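Acetylglutamate kinase (Streptococcus mutans, PDB 3L86) probably catalyses the ATP-dependent phosphorylation of N-acetyl-L-glutamate, the second step on the route from glutamate to N-acetylornithine in arginine biosynthesis. Local coordinates at residues K208-T213 and Q263-D268. Numbering follows the deposited sequence.
Sequences KLILMT and QVLIGD. With ADP (adenosine-5'-diphosphate), chain B.
Leu-211 packs against Val-264 and Ile-266 on the tight, buried side of two parallel strands. Its CG lies anti to the carbonyl carbon (chi1 -63°), which brings CD1 to 3.8 Å from CG1 of Val-264, while Ile-266 runs beside it, pointing the same way. Helices 193-203 and 246-258 cover this face, so branched aliphatic residues suit it. Between the strands, Leu-265 bonds in both directions: its N donates to Leu-209 O at 2.9 Å, and its O takes Leu-211 N at 2.8 Å, almost in line with the C=O bond (177°). Both strands belong to the central, mainly parallel sheet of the amino acid kinase fold, and at their C-terminal ends lies the nucleotide. There Thr-213 N donates to Gly-267 O, and its side-chain OG1, anti to the backbone N, gives a 2.7 Å hydrogen bond to O2B of the ADP beta-phosphate; a short hydroxyl residue fits beside a phosphate. Gly-267, nearly fully extended, adds no side chain where the strand ends. A water donates to both Thr-213 O and Asp-268 O, bridging the two chains, and Asp-268 turns its carboxylate to a salt bridge with Lys-216. The opposite end is looser: the extended Lys-208 crosses the exposed Gln-263, with Lys-208 CD 4.0 Å from Gln-263 OE1 and its CE against Leu-265 CB; long side chains with apolar stems and polar ends suit this partly exposed edge.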
ATOM      1  N   LYS A 208      -4.395  13.296  -2.022  1.00  9.42           N
ATOM      2  CA  LYS A 208      -3.031  12.959  -1.640  1.00  9.70           C
ATOM      3  C   LYS A 208      -2.903  11.456  -1.296  1.00  8.86           C
ATOM      4  O   LYS A 208      -3.844  10.844  -0.755  1.00  7.30           O
ATOM      5  CB  LYS A 208      -2.654  13.773  -0.380  1.00 11.24           C
ATOM      6  CG  LYS A 208      -1.222  13.504   0.142  1.00 13.74           C
ATOM      7  CD  LYS A 208      -0.881  14.416   1.321  1.00 16.61           C
ATOM      8  CE  LYS A 208       0.612  14.409   1.607  1.00 19.07           C
ATOM      9  NZ  LYS A 208       0.908  15.336   2.747  1.00 19.44           N
ATOM     10  N   LEU A 209      -1.752  10.872  -1.624  1.00  8.65           N
ATOM     11  CA  LEU A 209      -1.360   9.498  -1.200  1.00  7.22           C
ATOM     12  C   LEU A 209      -0.082   9.548  -0.290  1.00  7.51           C
ATOM     13  O   LEU A 209       0.935  10.218  -0.625  1.00  6.95           O
ATOM     14  CB  LEU A 209      -1.075   8.646  -2.457  1.00  6.88           C
ATOM     15  CG  LEU A 209      -0.340   7.285  -2.295  1.00  6.83           C
ATOM     16  CD1 LEU A 209      -1.229   6.289  -1.469  1.00  4.48           C
ATOM     17  CD2 LEU A 209      -0.014   6.646  -3.686  1.00  7.11           C
ATOM     18  N   ILE A 210      -0.130   8.868   0.854  1.00  6.65           N
ATOM     19  CA  ILE A 210       1.013   8.771   1.772  1.00  6.22           C
ATOM     20  C   ILE A 210       1.515   7.333   1.675  1.00  6.61           C
ATOM     21  O   ILE A 210       0.753   6.378   1.906  1.00  6.17           O
ATOM     22  CB  ILE A 210       0.580   9.178   3.240  1.00  6.80           C
ATOM     23  CG1 ILE A 210       0.042  10.623   3.229  1.00  7.09           C
ATOM     24  CG2 ILE A 210       1.742   9.044   4.212  1.00  6.02           C
ATOM     25  CD1 ILE A 210      -0.626  11.145   4.572  1.00  8.40           C
ATOM     26  N   LEU A 211       2.773   7.156   1.277  1.00  6.21           N
ATOM     27  CA  LEU A 211       3.386   5.845   1.276  1.00  6.58           C
ATOM     28  C   LEU A 211       4.295   5.725   2.528  1.00  7.05           C
ATOM     29  O   LEU A 211       5.494   6.110   2.515  1.00  4.82           O
ATOM     30  CB  LEU A 211       4.202   5.615  -0.052  1.00  6.12           C
ATOM     31  CG  LEU A 211       3.368   5.610  -1.358  1.00  6.70           C
ATOM     32  CD1 LEU A 211       4.225   5.785  -2.618  1.00  6.62           C
ATOM     33  CD2 LEU A 211       2.483   4.363  -1.537  1.00  6.28           C
ATOM     34  N   MET A 212       3.728   5.195   3.612  1.00  6.11           N
ATOM     35  CA  MET A 212       4.420   5.228   4.903  1.00  5.37           C
ATOM     36  C   MET A 212       5.243   3.942   5.071  1.00  6.12           C
ATOM     37  O   MET A 212       4.729   2.840   4.812  1.00  4.63           O
ATOM     38  CB  MET A 212       3.386   5.357   6.058  1.00  6.40           C
ATOM     39  CG  MET A 212       3.932   6.145   7.266  1.00  8.79           C
ATOM     40  SD  MET A 212       2.738   6.423   8.638  1.00 13.05           S
ATOM     41  CE  MET A 212       2.713   4.769   9.292  1.00 10.27           C
ATOM     42  N   THR A 213       6.511   4.101   5.465  1.00  4.46           N
ATOM     43  CA  THR A 213       7.468   3.033   5.372  1.00  5.76           C
ATOM     44  C   THR A 213       8.458   3.166   6.558  1.00  6.29           C
ATOM     45  O   THR A 213       8.151   3.870   7.570  1.00  4.87           O
ATOM     46  CB  THR A 213       8.211   3.051   3.981  1.00  4.94           C
ATOM     47  OG1 THR A 213       9.205   2.011   3.929  1.00  6.43           O
ATOM     48  CG2 THR A 213       8.866   4.412   3.657  1.00  4.55           C
ATOM     49  N   GLN A 263      -0.452  15.429  -4.676  1.00 15.50           N
ATOM     50  CA  GLN A 263       0.821  15.178  -3.959  1.00 14.47           C
ATOM     51  C   GLN A 263       0.980  13.706  -3.482  1.00 14.24           C
ATOM     52  O   GLN A 263      -0.017  13.104  -3.049  1.00 12.25           O
ATOM     53  CB  GLN A 263       0.857  16.027  -2.701  1.00 16.60           C
ATOM     54  CG  GLN A 263       0.678  17.521  -2.889  1.00 17.49           C
ATOM     55  CD  GLN A 263       0.785  18.199  -1.556  1.00 26.26           C
ATOM     56  OE1 GLN A 263       0.167  17.768  -0.548  1.00 29.88           O
ATOM     57  NE2 GLN A 263       1.615  19.227  -1.498  1.00 28.60           N
ATOM     58  N   VAL A 264       2.201  13.127  -3.589  1.00 11.93           N
ATOM     59  CA  VAL A 264       2.538  11.879  -2.882  1.00 11.15           C
ATOM     60  C   VAL A 264       3.670  12.135  -1.813  1.00 11.49           C
ATOM     61  O   VAL A 264       4.636  12.851  -2.091  1.00 11.17           O
ATOM     62  CB  VAL A 264       2.988  10.766  -3.893  1.00 11.54           C
ATOM     63  CG1 VAL A 264       3.370   9.456  -3.143  1.00 10.26           C
ATOM     64  CG2 VAL A 264       1.907  10.466  -4.889  1.00 10.41           C
ATOM     65  N   LEU A 265       3.537  11.585  -0.601  1.00 11.17           N
ATOM     66  CA  LEU A 265       4.589  11.663   0.430  1.00 10.37           C
ATOM     67  C   LEU A 265       5.187  10.279   0.709  1.00  9.77           C
ATOM     68  O   LEU A 265       4.449   9.312   0.931  1.00  9.10           O
ATOM     69  CB  LEU A 265       3.993  12.241   1.713  1.00 10.65           C
ATOM     70  CG  LEU A 265       4.896  12.350   2.955  1.00 12.97           C
ATOM     71  CD1 LEU A 265       5.971  13.458   2.662  1.00  9.55           C
ATOM     72  CD2 LEU A 265       4.068  12.721   4.178  1.00  9.80           C
ATOM     73  N   ILE A 266       6.513  10.164   0.628  1.00  9.78           N
ATOM     74  CA  ILE A 266       7.270   8.992   1.084  1.00  8.44           C
ATOM     75  C   ILE A 266       8.099   9.357   2.377  1.00 10.50           C
ATOM     76  O   ILE A 266       8.944  10.286   2.357  1.00 10.73           O
ATOM     77  CB  ILE A 266       8.207   8.475  -0.059  1.00 10.19           C
ATOM     78  CG1 ILE A 266       7.350   7.954  -1.231  1.00  7.71           C
ATOM     79  CG2 ILE A 266       9.181   7.350   0.434  1.00  5.71           C
ATOM     80  CD1 ILE A 266       8.156   7.553  -2.486  1.00 13.38           C
ATOM     81  N   GLY A 267       7.846   8.645   3.483  1.00  9.45           N
ATOM     82  CA  GLY A 267       8.561   8.865   4.791  1.00  8.11           C
ATOM     83  C   GLY A 267       8.037   7.909   5.895  1.00  7.54           C
ATOM     84  O   GLY A 267       7.290   6.958   5.631  1.00  7.10           O
ATOM     85  N   ASP A 268       8.447   8.133   7.132  1.00  7.49           N
ATOM     86  CA  ASP A 268       8.097   7.221   8.216  1.00  7.01           C
ATOM     87  C   ASP A 268       6.911   7.729   9.061  1.00  6.52           C
ATOM     88  O   ASP A 268       6.649   7.203  10.146  1.00  5.44           O
ATOM     89  CB  ASP A 268       9.325   6.885   9.099  1.00  6.15           C
ATOM     90  CG  ASP A 268       9.736   8.019  10.082  1.00  9.01           C
ATOM     91  OD1 ASP A 268       9.137   9.100  10.046  1.00  8.39           O
ATOM     92  OD2 ASP A 268      10.678   7.811  10.926  1.00  8.34           O
TER
HETATM   93  PB  ADP B 246       7.794  -1.315   2.847  1.00 11.56           P
HETATM   94  O1B ADP B 246       7.171  -1.408   1.484  1.00  8.22           O
HETATM   95  O2B ADP B 246       7.471  -0.030   3.622  1.00 14.11           O
HETATM   96  O3B ADP B 246       7.481  -2.517   3.666  1.00 14.03           O
HETATM   97  PA  ADP B 246      10.380  -1.938   1.501  1.00 11.66           P
HETATM   98  O1A ADP B 246      11.584  -2.639   2.118  1.00  9.59           O
HETATM   99  O2A ADP B 246       9.593  -2.709   0.480  1.00 10.70           O
HETATM  100  O3A ADP B 246       9.410  -1.316   2.686  1.00 10.47           O
HETATM  101  O5' ADP B 246      10.997  -0.591   0.856  1.00 10.98           O
HETATM  102  C5' ADP B 246      11.711   0.333   1.716  1.00 11.94           C
HETATM  103  C4' ADP B 246      13.237   0.037   1.613  1.00 11.70           C
HETATM  104  O4' ADP B 246      13.817   0.375   0.336  1.00 13.54           O
HETATM  105  C3' ADP B 246      14.099   0.808   2.625  1.00 10.85           C
HETATM  106  O3' ADP B 246      14.019   0.134   3.876  1.00  8.39           O
HETATM  107  C2' ADP B 246      15.505   0.673   2.053  1.00 12.56           C
HETATM  108  O2' ADP B 246      16.051  -0.524   2.594  1.00 11.32           O
HETATM  109  C1' ADP B 246      15.269   0.376   0.573  1.00 13.46           C
HETATM  110  N9  ADP B 246      15.880   1.424  -0.286  1.00 13.19           N
HETATM  111  C8  ADP B 246      16.575   1.144  -1.426  1.00 13.71           C
HETATM  112  N7  ADP B 246      16.974   2.303  -2.014  1.00 13.61           N
HETATM  113  C5  ADP B 246      16.555   3.320  -1.222  1.00 11.60           C
HETATM  114  C6  ADP B 246      16.672   4.775  -1.223  1.00 11.39           C
HETATM  115  N6  ADP B 246      17.270   5.422  -2.258  1.00 13.65           N
HETATM  116  N1  ADP B 246      16.077   5.485  -0.224  1.00  9.89           N
HETATM  117  C2  ADP B 246      15.451   4.889   0.778  1.00  9.49           C
HETATM  118  N3  ADP B 246      15.310   3.566   0.853  1.00 12.50           N
HETATM  119  C4  ADP B 246      15.846   2.736  -0.091  1.00 10.73           C
HETATM  120  O   HOH W   1       7.082   4.244  10.206  1.00  6.14           O